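Local coordinates for encapsidation protein (Bacillus phage phi29, PDB 5HD9) that probably hydrolyses ATP through its N-terminal ASCE-type P-loop domain to drive packaging of the phage genome into the viral prohead, at residues Ile93-Lys102 / Glu130-Val141. Sequence-based numbering, arbitrary orientation.
Sequences IPLSVWQSEK and EVSALLNLMDTV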
# COMPACT_ATOMS: atom_id res chain seq x y z
N ILE A 93 -8.50 2.36 -5.63
CA ILE A 93 -8.55 1.77 -6.96
C ILE A 93 -8.59 0.24 -6.91
O ILE A 93 -7.70 -0.38 -6.32
CB ILE A 93 -7.33 2.22 -7.81
CG1 ILE A 93 -7.46 3.71 -8.11
CG2 ILE A 93 -7.23 1.40 -9.10
CD1 ILE A 93 -6.37 4.28 -9.00
N PRO A 94 -9.61 -0.37 -7.53
CA PRO A 94 -9.55 -1.82 -7.71
C PRO A 94 -8.62 -2.14 -8.87
O PRO A 94 -8.86 -1.67 -9.98
CB PRO A 94 -11.00 -2.21 -8.03
CG PRO A 94 -11.81 -0.93 -7.95
CD PRO A 94 -10.84 0.19 -8.12
N LEU A 95 -7.57 -2.92 -8.62
CA LEU A 95 -6.58 -3.21 -9.65
C LEU A 95 -7.22 -3.88 -10.86
O LEU A 95 -6.74 -3.75 -11.99
CB LEU A 95 -5.46 -4.08 -9.09
CG LEU A 95 -4.21 -4.28 -9.96
CD1 LEU A 95 -3.59 -2.96 -10.38
CD2 LEU A 95 -3.19 -5.12 -9.21
N SER A 96 -8.33 -4.58 -10.63
CA SER A 96 -9.04 -5.28 -11.70
C SER A 96 -9.57 -4.34 -12.78
O SER A 96 -9.74 -4.74 -13.93
CB SER A 96 -10.21 -6.08 -11.11
OG SER A 96 -11.13 -5.24 -10.43
N VAL A 97 -9.84 -3.08 -12.42
CA VAL A 97 -10.39 -2.11 -13.36
C VAL A 97 -9.49 -0.88 -13.53
O VAL A 97 -9.98 0.22 -13.80
CB VAL A 97 -11.80 -1.63 -12.93
CG1 VAL A 97 -12.77 -2.80 -12.93
CG2 VAL A 97 -11.73 -0.93 -11.56
N TRP A 98 -8.19 -1.07 -13.37
CA TRP A 98 -7.24 0.04 -13.47
C TRP A 98 -7.28 0.69 -14.85
O TRP A 98 -7.11 1.91 -14.96
CB TRP A 98 -5.81 -0.44 -13.16
CG TRP A 98 -4.76 0.53 -13.62
CD1 TRP A 98 -3.73 0.28 -14.49
CD2 TRP A 98 -4.65 1.91 -13.25
NE1 TRP A 98 -2.98 1.42 -14.67
CE2 TRP A 98 -3.53 2.44 -13.93
CE3 TRP A 98 -5.39 2.76 -12.42
CZ2 TRP A 98 -3.13 3.76 -13.79
CZ3 TRP A 98 -4.99 4.07 -12.29
CH2 TRP A 98 -3.87 4.56 -12.97
N GLN A 99 -7.51 -0.10 -15.89
CA GLN A 99 -7.54 0.43 -17.25
C GLN A 99 -8.58 1.55 -17.39
O GLN A 99 -8.35 2.54 -18.09
CB GLN A 99 -7.83 -0.69 -18.27
CG GLN A 99 -9.28 -1.17 -18.34
CD GLN A 99 -9.74 -1.86 -17.07
OE1 GLN A 99 -8.94 -2.48 -16.36
NE2 GLN A 99 -11.03 -1.76 -16.77
N SER A 100 -9.71 1.39 -16.71
CA SER A 100 -10.79 2.38 -16.77
C SER A 100 -10.50 3.60 -15.91
O SER A 100 -11.03 4.68 -16.17
CB SER A 100 -12.12 1.75 -16.33
OG SER A 100 -12.65 0.92 -17.35
N GLU A 101 -9.66 3.43 -14.90
CA GLU A 101 -9.35 4.51 -13.97
C GLU A 101 -8.28 5.45 -14.52
O GLU A 101 -8.02 6.50 -13.95
CB GLU A 101 -8.90 3.93 -12.62
CG GLU A 101 -9.96 3.07 -11.94
CD GLU A 101 -11.18 3.87 -11.52
OE1 GLU A 101 -11.04 4.74 -10.64
OE2 GLU A 101 -12.27 3.63 -12.09
N LYS A 102 -7.67 5.06 -15.64
CA LYS A 102 -6.56 5.82 -16.22
C LYS A 102 -7.01 7.12 -16.88
O LYS A 102 -6.19 8.01 -17.10
CB LYS A 102 -5.82 4.96 -17.24
CG LYS A 102 -4.92 3.92 -16.60
CD LYS A 102 -4.44 2.89 -17.60
CE LYS A 102 -3.27 3.40 -18.42
NZ LYS A 102 -2.54 2.28 -19.05
N GLU A 130 -1.18 -9.50 -13.73
CA GLU A 130 -1.46 -8.54 -12.66
C GLU A 130 -0.24 -7.69 -12.33
O GLU A 130 -0.37 -6.50 -12.06
CB GLU A 130 -1.92 -9.27 -11.41
CG GLU A 130 -2.25 -8.36 -10.25
CD GLU A 130 -2.66 -9.13 -9.01
OE1 GLU A 130 -2.11 -8.85 -7.92
OE2 GLU A 130 -3.54 -10.01 -9.13
N VAL A 131 0.94 -8.29 -12.35
CA VAL A 131 2.15 -7.57 -11.97
C VAL A 131 2.40 -6.43 -12.96
O VAL A 131 2.78 -5.33 -12.57
CB VAL A 131 3.38 -8.49 -11.92
CG1 VAL A 131 4.63 -7.71 -11.52
CG2 VAL A 131 3.14 -9.63 -10.94
N SER A 132 2.17 -6.70 -14.24
CA SER A 132 2.26 -5.67 -15.27
C SER A 132 1.24 -4.56 -15.03
O SER A 132 1.52 -3.38 -15.26
CB SER A 132 2.06 -6.27 -16.66
OG SER A 132 3.11 -7.18 -16.97
N ALA A 133 0.06 -4.93 -14.55
CA ALA A 133 -0.99 -3.95 -14.26
C ALA A 133 -0.57 -3.00 -13.14
O ALA A 133 -0.74 -1.78 -13.27
CB ALA A 133 -2.30 -4.65 -13.90
N LEU A 134 -0.04 -3.54 -12.05
CA LEU A 134 0.43 -2.70 -10.95
C LEU A 134 1.58 -1.84 -11.43
O LEU A 134 1.66 -0.65 -11.12
CB LEU A 134 0.89 -3.54 -9.75
CG LEU A 134 1.34 -2.71 -8.54
CD1 LEU A 134 0.16 -1.94 -7.96
CD2 LEU A 134 1.99 -3.57 -7.48
N LEU A 135 2.47 -2.45 -12.20
CA LEU A 135 3.60 -1.75 -12.77
C LEU A 135 3.12 -0.58 -13.63
O LEU A 135 3.64 0.53 -13.52
CB LEU A 135 4.46 -2.71 -13.58
CG LEU A 135 5.46 -3.56 -12.78
CD1 LEU A 135 6.19 -4.53 -13.71
CD2 LEU A 135 6.47 -2.71 -12.02
N ASN A 136 2.11 -0.81 -14.46
CA ASN A 136 1.55 0.25 -15.29
C ASN A 136 0.96 1.37 -14.42
O ASN A 136 1.15 2.55 -14.71
CB ASN A 136 0.48 -0.29 -16.23
CG ASN A 136 -0.13 0.78 -17.11
OD1 ASN A 136 -1.20 1.31 -16.82
ND2 ASN A 136 0.56 1.12 -18.20
N LEU A 137 0.26 0.98 -13.37
CA LEU A 137 -0.31 1.94 -12.43
C LEU A 137 0.79 2.81 -11.83
O LEU A 137 0.66 4.03 -11.75
CB LEU A 137 -1.09 1.21 -11.33
CG LEU A 137 -1.95 2.04 -10.37
CD1 LEU A 137 -3.02 1.15 -9.75
CD2 LEU A 137 -1.14 2.68 -9.26
N MSE A 138 1.89 2.18 -11.42
CA MSE A 138 3.00 2.88 -10.80
C MSE A 138 3.65 3.89 -11.75
O MSE A 138 3.86 5.04 -11.39
CB MSE A 138 4.05 1.88 -10.30
CG MSE A 138 3.57 1.05 -9.12
SE MSE A 138 4.79 -0.38 -8.64
CE MSE A 138 6.32 0.72 -8.16
N ASP A 139 3.97 3.45 -12.96
CA ASP A 139 4.58 4.35 -13.93
C ASP A 139 3.63 5.49 -14.30
O ASP A 139 4.07 6.60 -14.59
CB ASP A 139 4.99 3.60 -15.20
CG ASP A 139 6.50 3.45 -15.33
OD1 ASP A 139 7.27 4.26 -14.77
OD2 ASP A 139 6.93 2.51 -16.03
N THR A 140 2.33 5.21 -14.30
CA THR A 140 1.35 6.23 -14.66
C THR A 140 1.33 7.38 -13.65
O THR A 140 1.30 8.54 -14.04
CB THR A 140 -0.07 5.62 -14.77
OG1 THR A 140 -0.11 4.67 -15.84
CG2 THR A 140 -1.11 6.71 -15.05
N VAL A 141 1.37 7.05 -12.36
CA VAL A 141 1.17 8.06 -11.32
C VAL A 141 2.47 8.57 -10.69
O VAL A 141 2.49 9.66 -10.12
CB VAL A 141 0.24 7.53 -10.20
CG1 VAL A 141 -1.10 7.11 -10.78
CG2 VAL A 141 0.88 6.39 -9.42
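In this ASCE-type P-loop domain, helix 130-141 lies over one face of the central beta-sheet, and Trp98, on the turn that follows strand 87-94, fits as a knob into the hole made by Ala133, Asn136, Leu137 and Thr140. The indole stands between two aliphatic groups. Leu137 covers one face in a CH-pi contact, its CG 3.8 Å from the centroid of the Trp98 six-membered ring and only 5° off the normal; the CG of Lys102 lies against the opposite face, nearer the rim. With CG anti to the backbone N (chi1 164°), Trp98 turns its NE1 edge to the helix, where Trp98 NE1 donates to Asn136 OD1 at 2.8 Å and 155°, on a lone pair of that oxygen in its carbonyl plane. Indole and amide planes are steeply inclined to each other. Thr140 CB meets the ring edge 3.7 Å from Trp98 CZ2, with CG2 and the hydroxyl packed beside it, and Thr140 OG1 bonds back to Asn136 O at 2.7 Å. The long chain of Lys102, bent at its third torsion, brings NZ to within 2.8 Å of Asn136 OD1, tilted from the carbonyl plane. One turn earlier, branched Leu95 divides its contacts: CD1 lies 4.1 Å from the CB of Ala133, whose single methyl probably helps the Leu95 turn approach the helix, and Leu95 CD2 lies 3.5 Å from the aliphatic CG of Glu130, whose carboxylate turns to Arg51 and Tyr163. Beneath, Val49 of strand 45-50 touches both Leu95 and Leu137, joining this seam to the sheet. Two donors on one oxygen probably fix the Asn136 amide, since flipping it would set ND2 against Trp98 NE1 and Lys102 NZ; the buried indole's N-H thus finds its acceptor at the seam's polar edge, with Leu95, Leu137 and Val141 packing on the sheet side.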